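Local structure of conjugal transfer protein TRWB (Escherichia coli, 1E9R) at residues Gly150-Arg155 / Ser195-Ser200; Asn2-Gly7 / Ala12-Phe17; Glu72-Gly77 / Asp82-Val87; Lys351-Met356 / Ala395-Leu400; Leu218-Thr223 / Gly252-Pro257. The protein probably couples the relaxosome to the type IV secretion channel in bacterial conjugation, acting as a hexameric, ring-helicase-like P-loop NTPase that is thought to drive DNA transfer. One frame throughout, in Å; residues are numbered along the deposited sequence.

The five contacts sample a chain whose modules are strung out on both sides of its centre; along the sequence they come in the order 2, 3, 1, 5, 4. Interaction 2 lies at the far end from interaction 1, their centres 67 Å apart; interaction 3 is on the large mixed sheet of the NTPase core, about 13 Å from the chain's centre. Interaction 1 lies in the helical part and interaction 5 where that part meets the core; they touch through L154 CD1 and L218 CD2, 4.2 Å apart. Interaction 4 sits 23 Å from interaction 2, centre to centre, near the small antiparallel sheet. Interactions 1, 2 and 4 also approach neighbouring subunits of the six-chain assembly, whereas interactions 3 and 5 are internal to one subunit.

Interaction 1 (Gly150-Arg155 / Ser195-Ser200); sequences GRLLLR and SLFAGS
L152 and F197 approach from opposite directions in the all-helical module of the coupling protein, where the loop before helix 201-217 folds back on helix 141-163. The L152 side chain reaches out with CG anti to the backbone N (chi1 169°), and chi2 (66°) then sets CD2 against the CE2-CZ side of the F197 ring; CD2 lies 3.4 Å from F197 CZ and equally close to CE2. The ring has CG anti to its own carbonyl carbon, and the leucine methyl approaches it obliquely. The next residue, L153, offers only its CB, 4.0 Å from F197 CE2. All four touching residues are buried and the meeting is purely apolar. L207 of helix 201-217 and L188 of helix 181-188 add to the packing round F197. A second subunit packs over the group, its F212 on L152 and its S215 on L196, which ties this module to the ring assembly. One branch of a single leucine thus serves two partners, for L196, the other inner residue of the type I turn S195-A198, sets its CD1 3.9 Å from the same L152 CD2.

Interaction 2 (Asn2-Gly7 / Ala12-Phe17); sequences NSVGQG and APFKRF
This is a tight antiparallel backbone pairing at the N-terminal end of the modelled chain, where residues 2-7 turn back on the lead-in to strand 16-18, the outer strand of a small antiparallel sheet. V4 and F14 form a single hydrogen-bonded bridge. F14 N donates to V4 O at 2.9 Å, rising 41° out of the carbonyl plane, while the return bond from V4 N to F14 O is weak. F14 holds CG between the backbone N and the carbonyl carbon (chi1 51°), a crowded position that folds the ring back beneath V4 and G5. V4 CB sits over one ring face, 4.1 Å from the centroid, in a CH-pi contact, and V4 CG1 lies 3.4 Å from F14 CE2. G5 packs its CA against F14 CE1; a side chain there would run into the ring. An alanine in place of F14 would probably leave V4 and G5 without the surface they rest on, and H363 without its edge-to-face partner. Beyond the bridge, K15 and R16 both pair with E366 in a classic beta bulge, and N2 OD1 bonds to D368 N. The Q6 side chain also lies perpendicular to P13, with Q6 CG 3.7 Å from P13 CB.

Interaction 3 (Glu72-Gly77 / Asp82-Val87); sequences ELAYTG and DRMVIV
The helix that follows the Walker A-like loop and the strand that succeeds it are joined here, as part of the beta-alpha-beta crossover of a P-loop NTPase core: strand 56-59, helix 66-79, then strand 83-89, parallel to the first in the large mixed sheet. G77, near the end of the helix, meets D82 just before the strand begins. D82 N donates to G77 O at 2.9 Å with an N-H...O angle of 161°, a nearly straight bond whose donor is tilted 21° from the carbonyl plane. D82 CB also lies 3.3 Å from G77 O, so the aspartate packs its methylene against the carbonyl that its own amide grips. Its carboxylate is turned to other partners, with OD2 in a salt bridge to R80 and hydrogen-bonded to W282 NE1. Two residues farther on, M84 points from the strand toward the helix. Its CG takes the position between backbone N and carbonyl carbon, and an extended second torsion then brings SD to 3.8 Å from A74 O; the placing of the terminal CE is doubtful. A74 also touches F284 of strand 281-285 and M93 of helix 92-97, while W282 packs on M84. The chemistry divides the work: a directional backbone bond ties the loop where the chain reverses, and nonpolar packing on F284, M93 and W282 surrounds A74 and M84. A buried carboxylate held by both an arginine and an indole N-H is likely to stay ionised, which would help fix the start of the strand.

Interaction 4 (Lys351-Met356 / Ala395-Leu400); sequences KTNEDM and AEIANL
Two helical segments approach most closely at N353 and I397, their CA atoms 6.1 Å apart, in a helix-helix packing of this P-loop NTPase-family chain: helix 350-360 lies against the short helix 394-398, which follows strand 384-390 of the small antiparallel sheet. N399, beyond the helix, reaches back with ND2 to A395 O. The N353 and I397 side chains run alongside each other, pointing opposite ways. The asparagine has CG anti to its carbonyl carbon (chi1 -67°), and its amide is spread over two neighbours: OD1 lies 3.4 Å from I397 CG2, and ND2 is 3.7 Å from A398 CB. These are van der Waals contacts; the polar need of ND2 is met within the chain by a hydrogen bond to S346 O. Replacing N353 with a leucine would remove that donor and would probably leave S346 O without this mate, weakening the tie between helix 350-360 and the loop before it. The other branch of I397 reaches the next turn of the first helix, while S357 and L360 also pack on this isoleucine. A third subunit lies close by, its R19 forming a salt bridge with E396. At the tip of the isoleucine, I397 CD1 lies 3.5 Å from M356 CB.

Interaction 5 (Leu218-Thr223 / Gly252-Pro257); sequences LPEHVT and GPALRP
A254 is the first residue of helix 252-269 to meet the other segment: its carbonyl O lies 3.3 Å from E220 CG, and its CB comes within 4.4 Å of E220 OE2. L255 follows, crossing the glutamate at about a right angle. The leucine's CD2 touches the side chain at two points, 3.9 Å from both E220 CG and E220 OE1. A bend at chi2 (-52°) shapes the glutamate chain so that OE1 comes up to L255 CD2, and OE1 finds its hydrogen bond outside the pair, with Y108 OH. The contact is a crossing of two helices near the boundary between the helical module and the NTPase core: the axes of the short segments 219-223 and 252-257 run at 87° and approach to 9.4 Å, with helix 252-269 following strand 243-247 of the central sheet. At P257, which has no amide hydrogen to give to the preceding turn, the helix is kinked. Its carbonyl O is 4.4 Å from H221 NE2, too far for a direct bond, and a water fills the interval. That water lies in the plane of the imidazole at its edge, 2.8 Å from H221 NE2, and donates a weak bond to P257 O. Next along the helix, L258 packs on both E220 and H221.

Interaction 1 (Gly150-Arg155 / Ser195-Ser200)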
# COMPACT_ATOMS: atom_id res chain seq x y z
N GLY B 150 -22.68 14.94 -9.09
CA GLY B 150 -22.67 16.00 -10.08
C GLY B 150 -23.42 15.66 -11.36
O GLY B 150 -24.13 16.50 -11.92
N ARG B 151 -23.28 14.41 -11.83
CA ARG B 151 -23.97 13.97 -13.03
C ARG B 151 -25.45 13.91 -12.75
O ARG B 151 -26.26 14.21 -13.63
CB ARG B 151 -23.45 12.60 -13.48
CG ARG B 151 -21.95 12.59 -13.67
CD ARG B 151 -21.43 11.50 -14.59
NE ARG B 151 -19.98 11.46 -14.52
CZ ARG B 151 -19.30 10.72 -13.65
NH1 ARG B 151 -19.97 9.95 -12.80
NH2 ARG B 151 -17.98 10.78 -13.59
N LEU B 152 -25.81 13.51 -11.53
CA LEU B 152 -27.22 13.44 -11.12
C LEU B 152 -27.81 14.85 -11.18
O LEU B 152 -28.85 15.07 -11.78
CB LEU B 152 -27.35 12.91 -9.69
CG LEU B 152 -28.77 13.06 -9.13
CD1 LEU B 152 -29.74 12.17 -9.90
CD2 LEU B 152 -28.79 12.71 -7.66
N LEU B 153 -27.13 15.80 -10.54
CA LEU B 153 -27.58 17.19 -10.54
C LEU B 153 -27.59 17.73 -11.97
O LEU B 153 -28.51 18.45 -12.37
CB LEU B 153 -26.67 18.05 -9.66
CG LEU B 153 -26.99 19.55 -9.64
CD1 LEU B 153 -28.42 19.77 -9.23
CD2 LEU B 153 -26.07 20.25 -8.67
N LEU B 154 -26.58 17.37 -12.75
CA LEU B 154 -26.50 17.83 -14.12
C LEU B 154 -27.61 17.29 -15.00
O LEU B 154 -28.35 18.06 -15.59
CB LEU B 154 -25.16 17.46 -14.75
CG LEU B 154 -24.99 17.98 -16.18
CD1 LEU B 154 -24.83 19.50 -16.17
CD2 LEU B 154 -23.76 17.32 -16.82
N ARG B 155 -27.74 15.97 -15.09
CA ARG B 155 -28.75 15.40 -15.97
C ARG B 155 -30.19 15.76 -15.64
O ARG B 155 -31.01 15.95 -16.55
CB ARG B 155 -28.57 13.87 -16.07
CG ARG B 155 -29.07 13.06 -14.91
CD ARG B 155 -28.88 11.57 -15.18
NE ARG B 155 -27.61 11.08 -14.65
CZ ARG B 155 -27.48 10.55 -13.44
NH1 ARG B 155 -28.54 10.44 -12.65
NH2 ARG B 155 -26.29 10.14 -13.02
N SER B 195 -35.98 14.44 -4.07
CA SER B 195 -35.71 13.94 -2.73
C SER B 195 -34.33 13.35 -2.48
O SER B 195 -33.95 13.18 -1.32
CB SER B 195 -36.77 12.89 -2.36
OG SER B 195 -38.07 13.45 -2.47
N LEU B 196 -33.57 13.03 -3.53
CA LEU B 196 -32.24 12.46 -3.33
C LEU B 196 -31.29 13.45 -2.67
O LEU B 196 -30.41 13.05 -1.91
CB LEU B 196 -31.64 11.97 -4.65
CG LEU B 196 -32.18 10.61 -5.10
CD1 LEU B 196 -31.63 10.24 -6.47
CD2 LEU B 196 -31.80 9.56 -4.07
N PHE B 197 -31.47 14.73 -2.95
CA PHE B 197 -30.61 15.76 -2.37
C PHE B 197 -31.21 16.47 -1.15
O PHE B 197 -30.79 17.58 -0.81
CB PHE B 197 -30.24 16.80 -3.43
CG PHE B 197 -29.23 16.32 -4.43
CD1 PHE B 197 -28.06 15.70 -4.01
CD2 PHE B 197 -29.45 16.48 -5.80
CE1 PHE B 197 -27.11 15.24 -4.93
CE2 PHE B 197 -28.51 16.02 -6.73
CZ PHE B 197 -27.33 15.40 -6.29
N ALA B 198 -32.17 15.84 -0.49
CA ALA B 198 -32.80 16.45 0.67
C ALA B 198 -33.16 15.44 1.76
O ALA B 198 -33.27 14.24 1.49
CB ALA B 198 -34.04 17.22 0.23
N GLY B 199 -33.32 15.94 2.98
CA GLY B 199 -33.71 15.06 4.07
C GLY B 199 -32.71 14.75 5.17
O GLY B 199 -33.10 14.31 6.25
N SER B 200 -31.42 14.94 4.91
CA SER B 200 -30.42 14.67 5.93
C SER B 200 -29.17 15.46 5.62
O SER B 200 -29.05 16.04 4.54
CB SER B 200 -30.08 13.18 5.98
OG SER B 200 -29.44 12.78 4.78

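Interaction 2 (Asn2-Gly7 / Ala12-Phe17)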
# COMPACT_ATOMS: atom_id res chain seq x y z
N ASN B 2 27.41 -17.08 -37.33
CA ASN B 2 26.67 -15.92 -36.75
C ASN B 2 26.41 -14.87 -37.83
O ASN B 2 26.89 -13.74 -37.73
CB ASN B 2 27.46 -15.30 -35.59
CG ASN B 2 27.76 -16.29 -34.48
OD1 ASN B 2 26.88 -16.99 -33.99
ND2 ASN B 2 29.03 -16.35 -34.07
N SER B 3 25.65 -15.25 -38.85
CA SER B 3 25.33 -14.35 -39.95
C SER B 3 23.93 -13.76 -39.78
O SER B 3 23.31 -13.30 -40.74
CB SER B 3 25.42 -15.10 -41.29
OG SER B 3 25.23 -14.24 -42.40
N VAL B 4 23.42 -13.78 -38.55
CA VAL B 4 22.10 -13.24 -38.26
C VAL B 4 22.19 -12.14 -37.21
O VAL B 4 23.16 -12.07 -36.44
CB VAL B 4 21.13 -14.34 -37.76
CG1 VAL B 4 19.70 -13.81 -37.78
CG2 VAL B 4 21.25 -15.59 -38.63
N GLY B 5 21.18 -11.27 -37.17
CA GLY B 5 21.16 -10.18 -36.21
C GLY B 5 22.13 -9.07 -36.57
O GLY B 5 22.16 -8.01 -35.94
N GLN B 6 22.94 -9.33 -37.59
CA GLN B 6 23.91 -8.35 -38.05
C GLN B 6 23.19 -7.16 -38.67
O GLN B 6 22.37 -7.32 -39.58
CB GLN B 6 24.84 -9.00 -39.08
CG GLN B 6 25.50 -10.27 -38.59
CD GLN B 6 26.88 -10.46 -39.18
OE1 GLN B 6 27.76 -9.62 -39.01
NE2 GLN B 6 27.08 -11.58 -39.88
N GLY B 7 23.50 -5.97 -38.16
CA GLY B 7 22.89 -4.76 -38.66
C GLY B 7 21.67 -4.25 -37.92
O GLY B 7 21.64 -3.08 -37.53
N ALA B 12 25.21 -8.97 -29.96
CA ALA B 12 26.14 -9.82 -30.69
C ALA B 12 25.42 -10.64 -31.76
O ALA B 12 24.36 -11.21 -31.50
CB ALA B 12 26.86 -10.74 -29.73
N PRO B 13 26.00 -10.71 -32.97
CA PRO B 13 25.39 -11.49 -34.05
C PRO B 13 25.20 -12.94 -33.62
O PRO B 13 25.98 -13.45 -32.80
CB PRO B 13 26.40 -11.34 -35.19
CG PRO B 13 26.98 -9.97 -34.95
CD PRO B 13 27.19 -9.98 -33.45
N PHE B 14 24.18 -13.60 -34.14
CA PHE B 14 23.91 -14.98 -33.77
C PHE B 14 23.72 -15.93 -34.95
O PHE B 14 23.50 -15.52 -36.09
CB PHE B 14 22.70 -15.07 -32.86
CG PHE B 14 21.47 -14.36 -33.37
CD1 PHE B 14 21.31 -12.99 -33.17
CD2 PHE B 14 20.46 -15.07 -34.02
CE1 PHE B 14 20.15 -12.33 -33.59
CE2 PHE B 14 19.30 -14.42 -34.45
CZ PHE B 14 19.14 -13.04 -34.24
N LYS B 15 23.80 -17.22 -34.65
CA LYS B 15 23.67 -18.26 -35.66
C LYS B 15 22.21 -18.49 -36.00
O LYS B 15 21.81 -18.33 -37.15
CB LYS B 15 24.29 -19.57 -35.15
CG LYS B 15 24.79 -20.53 -36.24
CD LYS B 15 25.34 -21.82 -35.62
CE LYS B 15 26.18 -22.64 -36.61
NZ LYS B 15 25.41 -23.06 -37.82
N ARG B 16 21.41 -18.83 -34.99
CA ARG B 16 20.00 -19.14 -35.20
C ARG B 16 19.01 -18.49 -34.24
O ARG B 16 19.20 -18.49 -33.03
CB ARG B 16 19.80 -20.64 -35.15
CG ARG B 16 18.36 -21.10 -35.09
CD ARG B 16 18.32 -22.62 -35.06
NE ARG B 16 18.95 -23.12 -36.28
CZ ARG B 16 19.75 -24.17 -36.38
NH1 ARG B 16 20.06 -24.91 -35.32
NH2 ARG B 16 20.26 -24.49 -37.57
N PHE B 17 17.92 -17.97 -34.81
CA PHE B 17 16.87 -17.34 -34.02
C PHE B 17 15.90 -18.44 -33.63
O PHE B 17 15.46 -19.21 -34.48
CB PHE B 17 16.15 -16.28 -34.85
CG PHE B 17 14.88 -15.78 -34.23
CD1 PHE B 17 13.69 -16.49 -34.38
CD2 PHE B 17 14.87 -14.62 -33.46
CE1 PHE B 17 12.51 -16.05 -33.76
CE2 PHE B 17 13.70 -14.18 -32.84
CZ PHE B 17 12.52 -14.90 -32.99

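Interaction 3 (Glu72-Gly77 / Asp82-Val87)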
# COMPACT_ATOMS: atom_id res chain seq x y z
N GLU B 72 2.52 12.77 -39.74
CA GLU B 72 2.71 11.92 -40.91
C GLU B 72 1.55 10.95 -41.11
O GLU B 72 1.05 10.77 -42.22
CB GLU B 72 4.01 11.14 -40.76
CG GLU B 72 4.08 9.94 -41.69
CD GLU B 72 5.41 9.21 -41.61
OE1 GLU B 72 6.39 9.76 -41.04
OE2 GLU B 72 5.45 8.07 -42.13
N LEU B 73 1.14 10.31 -40.03
CA LEU B 73 0.04 9.36 -40.08
C LEU B 73 -1.25 10.03 -40.54
O LEU B 73 -1.97 9.50 -41.39
CB LEU B 73 -0.17 8.74 -38.71
CG LEU B 73 -0.11 7.22 -38.64
CD1 LEU B 73 -0.25 6.79 -37.21
CD2 LEU B 73 -1.20 6.61 -39.49
N ALA B 74 -1.55 11.20 -39.98
CA ALA B 74 -2.76 11.94 -40.33
C ALA B 74 -2.74 12.35 -41.80
O ALA B 74 -3.73 12.22 -42.52
CB ALA B 74 -2.89 13.17 -39.44
N TYR B 75 -1.58 12.86 -42.23
CA TYR B 75 -1.38 13.29 -43.60
C TYR B 75 -1.65 12.16 -44.59
O TYR B 75 -2.48 12.28 -45.49
CB TYR B 75 0.05 13.79 -43.77
CG TYR B 75 0.42 14.08 -45.20
CD1 TYR B 75 -0.37 14.92 -46.00
CD2 TYR B 75 1.58 13.54 -45.76
CE1 TYR B 75 -0.01 15.21 -47.31
CE2 TYR B 75 1.95 13.83 -47.07
CZ TYR B 75 1.15 14.66 -47.84
OH TYR B 75 1.52 14.94 -49.14
N THR B 76 -0.94 11.04 -44.43
CA THR B 76 -1.12 9.91 -45.32
C THR B 76 -2.56 9.38 -45.30
O THR B 76 -3.03 8.80 -46.28
CB THR B 76 -0.13 8.77 -44.95
OG1 THR B 76 -0.36 8.32 -43.62
CG2 THR B 76 1.28 9.28 -45.05
N GLY B 77 -3.25 9.60 -44.19
CA GLY B 77 -4.63 9.16 -44.07
C GLY B 77 -5.53 10.10 -44.84
O GLY B 77 -6.56 9.70 -45.37
N ASP B 82 -9.47 9.62 -45.84
CA ASP B 82 -10.11 9.19 -44.60
C ASP B 82 -10.61 10.37 -43.77
O ASP B 82 -10.03 11.46 -43.82
CB ASP B 82 -9.10 8.39 -43.75
CG ASP B 82 -8.82 7.02 -44.32
OD1 ASP B 82 -8.71 6.88 -45.56
OD2 ASP B 82 -8.69 6.07 -43.53
N ARG B 83 -11.70 10.16 -43.03
CA ARG B 83 -12.22 11.21 -42.15
C ARG B 83 -11.53 11.05 -40.80
O ARG B 83 -11.21 9.93 -40.39
CB ARG B 83 -13.73 11.07 -41.95
CG ARG B 83 -14.59 11.50 -43.12
CD ARG B 83 -16.06 11.52 -42.73
NE ARG B 83 -16.44 12.69 -41.95
CZ ARG B 83 -17.57 12.79 -41.25
NH1 ARG B 83 -18.42 11.78 -41.24
NH2 ARG B 83 -17.86 13.91 -40.59
N MET B 84 -11.31 12.16 -40.10
CA MET B 84 -10.66 12.09 -38.80
C MET B 84 -10.95 13.26 -37.86
O MET B 84 -11.31 14.36 -38.30
CB MET B 84 -9.15 11.95 -39.00
CG MET B 84 -8.56 12.97 -39.95
SD MET B 84 -7.01 12.39 -40.68
CE MET B 84 -5.96 13.60 -40.12
N VAL B 85 -10.82 12.99 -36.57
CA VAL B 85 -11.00 14.00 -35.53
C VAL B 85 -9.61 14.13 -34.94
O VAL B 85 -8.97 13.13 -34.62
CB VAL B 85 -11.97 13.53 -34.43
CG1 VAL B 85 -12.02 14.55 -33.33
CG2 VAL B 85 -13.34 13.30 -35.01
N ILE B 86 -9.13 15.36 -34.80
CA ILE B 86 -7.79 15.59 -34.28
C ILE B 86 -7.75 16.51 -33.06
O ILE B 86 -8.27 17.63 -33.10
CB ILE B 86 -6.88 16.20 -35.37
CG1 ILE B 86 -6.86 15.29 -36.60
CG2 ILE B 86 -5.48 16.40 -34.83
CD1 ILE B 86 -6.14 15.89 -37.80
N VAL B 87 -7.16 16.02 -31.97
CA VAL B 87 -7.00 16.81 -30.76
C VAL B 87 -5.73 17.56 -31.16
O VAL B 87 -4.61 17.04 -31.09
CB VAL B 87 -6.78 15.90 -29.53
CG1 VAL B 87 -6.51 16.74 -28.30
CG2 VAL B 87 -8.03 15.06 -29.31

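Interaction 4 (Lys351-Met356 / Ala395-Leu400)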
# COMPACT_ATOMS: atom_id res chain seq x y z
N LYS B 351 13.16 3.74 -15.31
CA LYS B 351 12.03 2.85 -15.09
C LYS B 351 11.18 2.72 -16.35
O LYS B 351 10.69 1.64 -16.68
CB LYS B 351 11.16 3.34 -13.93
CG LYS B 351 10.02 2.38 -13.65
CD LYS B 351 9.16 2.77 -12.45
CE LYS B 351 7.97 1.79 -12.30
NZ LYS B 351 6.96 2.21 -11.27
N THR B 352 11.00 3.82 -17.06
CA THR B 352 10.22 3.79 -18.28
C THR B 352 11.03 3.11 -19.38
O THR B 352 10.47 2.42 -20.23
CB THR B 352 9.84 5.20 -18.72
OG1 THR B 352 8.91 5.74 -17.77
CG2 THR B 352 9.18 5.17 -20.09
N ASN B 353 12.34 3.30 -19.36
CA ASN B 353 13.18 2.67 -20.37
C ASN B 353 13.15 1.16 -20.20
O ASN B 353 13.13 0.41 -21.18
CB ASN B 353 14.60 3.21 -20.27
CG ASN B 353 14.68 4.67 -20.65
OD1 ASN B 353 13.99 5.12 -21.57
ND2 ASN B 353 15.51 5.43 -19.94
N GLU B 354 13.13 0.70 -18.96
CA GLU B 354 13.05 -0.72 -18.69
C GLU B 354 11.69 -1.24 -19.16
O GLU B 354 11.58 -2.32 -19.71
CB GLU B 354 13.21 -0.97 -17.19
CG GLU B 354 12.69 -2.32 -16.75
CD GLU B 354 13.47 -3.48 -17.34
OE1 GLU B 354 14.60 -3.27 -17.82
OE2 GLU B 354 12.93 -4.61 -17.30
N ASP B 355 10.66 -0.44 -18.94
CA ASP B 355 9.29 -0.75 -19.34
C ASP B 355 9.24 -0.90 -20.87
O ASP B 355 8.71 -1.89 -21.40
CB ASP B 355 8.39 0.41 -18.86
CG ASP B 355 6.89 0.20 -19.14
OD1 ASP B 355 6.48 -0.89 -19.61
OD2 ASP B 355 6.13 1.14 -18.86
N MET B 356 9.80 0.08 -21.57
CA MET B 356 9.83 0.07 -23.02
C MET B 356 10.66 -1.11 -23.54
O MET B 356 10.28 -1.77 -24.50
CB MET B 356 10.36 1.41 -23.54
CG MET B 356 9.37 2.56 -23.36
SD MET B 356 7.71 2.24 -24.17
CE MET B 356 6.76 1.20 -22.92
N ALA B 395 19.18 0.67 -21.91
CA ALA B 395 20.24 1.65 -22.20
C ALA B 395 20.26 2.08 -23.66
O ALA B 395 20.69 3.19 -23.98
CB ALA B 395 21.60 1.08 -21.83
N GLU B 396 19.81 1.20 -24.56
CA GLU B 396 19.76 1.53 -25.97
C GLU B 396 18.63 2.54 -26.20
O GLU B 396 18.70 3.41 -27.07
CB GLU B 396 19.48 0.29 -26.82
CG GLU B 396 20.59 -0.75 -26.85
CD GLU B 396 20.28 -1.84 -27.86
OE1 GLU B 396 20.27 -1.56 -29.08
OE2 GLU B 396 20.03 -2.98 -27.44
N ILE B 397 17.57 2.40 -25.41
CA ILE B 397 16.41 3.29 -25.50
C ILE B 397 16.75 4.66 -24.91
O ILE B 397 16.28 5.70 -25.40
CB ILE B 397 15.19 2.67 -24.76
CG1 ILE B 397 14.74 1.40 -25.50
CG2 ILE B 397 14.06 3.67 -24.67
CD1 ILE B 397 13.56 0.70 -24.88
N ALA B 398 17.59 4.66 -23.88
CA ALA B 398 18.03 5.88 -23.22
C ALA B 398 18.99 6.67 -24.09
O ALA B 398 19.15 7.88 -23.92
CB ALA B 398 18.69 5.54 -21.89
N ASN B 399 19.63 5.99 -25.04
CA ASN B 399 20.57 6.64 -25.94
C ASN B 399 20.02 6.82 -27.34
O ASN B 399 20.72 7.28 -28.24
CB ASN B 399 21.87 5.84 -25.99
CG ASN B 399 22.63 5.92 -24.70
OD1 ASN B 399 23.22 6.96 -24.39
ND2 ASN B 399 22.63 4.84 -23.93
N LEU B 400 18.76 6.45 -27.53
CA LEU B 400 18.11 6.58 -28.83
C LEU B 400 18.19 8.02 -29.29
O LEU B 400 17.78 8.93 -28.56
CB LEU B 400 16.64 6.19 -28.73
CG LEU B 400 16.14 4.99 -29.52
CD1 LEU B 400 14.65 5.12 -29.67
CD2 LEU B 400 16.77 4.93 -30.88

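Interaction 5 (Leu218-Thr223 / Gly252-Pro257)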
# COMPACT_ATOMS: atom_id res chain seq x y z
N LEU B 218 -18.38 22.91 -15.70
CA LEU B 218 -19.19 23.73 -16.59
C LEU B 218 -18.70 25.06 -17.15
O LEU B 218 -19.01 25.39 -18.29
CB LEU B 218 -20.55 23.97 -15.94
CG LEU B 218 -21.38 22.69 -15.76
CD1 LEU B 218 -22.72 23.01 -15.12
CD2 LEU B 218 -21.57 22.03 -17.11
N PRO B 219 -17.92 25.84 -16.38
CA PRO B 219 -17.42 27.13 -16.88
C PRO B 219 -17.21 27.30 -18.40
O PRO B 219 -17.95 28.06 -19.04
CB PRO B 219 -16.14 27.33 -16.07
CG PRO B 219 -16.54 26.77 -14.73
CD PRO B 219 -17.26 25.48 -15.11
N GLU B 220 -16.23 26.61 -18.98
CA GLU B 220 -15.96 26.72 -20.41
C GLU B 220 -17.12 26.31 -21.31
O GLU B 220 -17.20 26.72 -22.46
CB GLU B 220 -14.72 25.91 -20.77
CG GLU B 220 -13.45 26.40 -20.10
CD GLU B 220 -13.21 27.89 -20.33
OE1 GLU B 220 -13.38 28.37 -21.47
OE2 GLU B 220 -12.82 28.59 -19.36
N HIS B 221 -18.02 25.49 -20.79
CA HIS B 221 -19.18 25.05 -21.55
C HIS B 221 -20.13 26.23 -21.66
O HIS B 221 -20.88 26.37 -22.63
CB HIS B 221 -19.91 23.91 -20.83
CG HIS B 221 -19.19 22.60 -20.87
ND1 HIS B 221 -19.49 21.61 -21.78
CD2 HIS B 221 -18.18 22.11 -20.11
CE1 HIS B 221 -18.70 20.57 -21.58
NE2 HIS B 221 -17.90 20.85 -20.57
N VAL B 222 -20.10 27.08 -20.64
CA VAL B 222 -20.97 28.24 -20.58
C VAL B 222 -20.50 29.32 -21.54
O VAL B 222 -21.30 29.90 -22.27
CB VAL B 222 -21.03 28.83 -19.14
CG1 VAL B 222 -21.96 30.03 -19.12
CG2 VAL B 222 -21.52 27.77 -18.15
N THR B 223 -19.20 29.59 -21.51
CA THR B 223 -18.60 30.61 -22.36
C THR B 223 -18.43 30.16 -23.81
O THR B 223 -18.09 30.97 -24.67
CB THR B 223 -17.24 31.03 -21.79
OG1 THR B 223 -16.33 29.93 -21.85
CG2 THR B 223 -17.41 31.48 -20.34
N GLY B 252 -4.55 25.48 -21.72
CA GLY B 252 -4.81 24.05 -21.69
C GLY B 252 -5.54 23.62 -20.43
O GLY B 252 -6.61 23.03 -20.50
N PRO B 253 -4.98 23.92 -19.26
CA PRO B 253 -5.62 23.53 -18.01
C PRO B 253 -7.08 23.94 -17.91
O PRO B 253 -7.93 23.16 -17.51
CB PRO B 253 -4.75 24.20 -16.95
CG PRO B 253 -4.15 25.37 -17.68
CD PRO B 253 -3.80 24.76 -19.00
N ALA B 254 -7.37 25.18 -18.27
CA ALA B 254 -8.74 25.68 -18.20
C ALA B 254 -9.68 24.93 -19.15
O ALA B 254 -10.86 24.73 -18.85
CB ALA B 254 -8.76 27.17 -18.52
N LEU B 255 -9.14 24.51 -20.29
CA LEU B 255 -9.93 23.82 -21.30
C LEU B 255 -9.96 22.31 -21.16
O LEU B 255 -10.72 21.64 -21.85
CB LEU B 255 -9.44 24.20 -22.70
CG LEU B 255 -9.83 25.61 -23.16
CD1 LEU B 255 -9.10 25.98 -24.44
CD2 LEU B 255 -11.34 25.67 -23.35
N ARG B 256 -9.13 21.76 -20.28
CA ARG B 256 -9.05 20.32 -20.08
C ARG B 256 -10.42 19.62 -20.00
O ARG B 256 -10.68 18.65 -20.72
CB ARG B 256 -8.23 20.03 -18.82
CG ARG B 256 -7.78 18.60 -18.68
CD ARG B 256 -6.86 18.47 -17.49
NE ARG B 256 -6.27 17.14 -17.39
CZ ARG B 256 -6.51 16.27 -16.41
NH1 ARG B 256 -7.34 16.59 -15.42
NH2 ARG B 256 -5.91 15.07 -16.41
N PRO B 257 -11.33 20.09 -19.13
CA PRO B 257 -12.63 19.40 -19.08
C PRO B 257 -13.50 19.48 -20.35
O PRO B 257 -14.19 18.53 -20.69
CB PRO B 257 -13.31 20.00 -17.84
CG PRO B 257 -12.63 21.30 -17.66
CD PRO B 257 -11.19 21.01 -17.99
O HOH W 1 -16.34 18.87 -19.35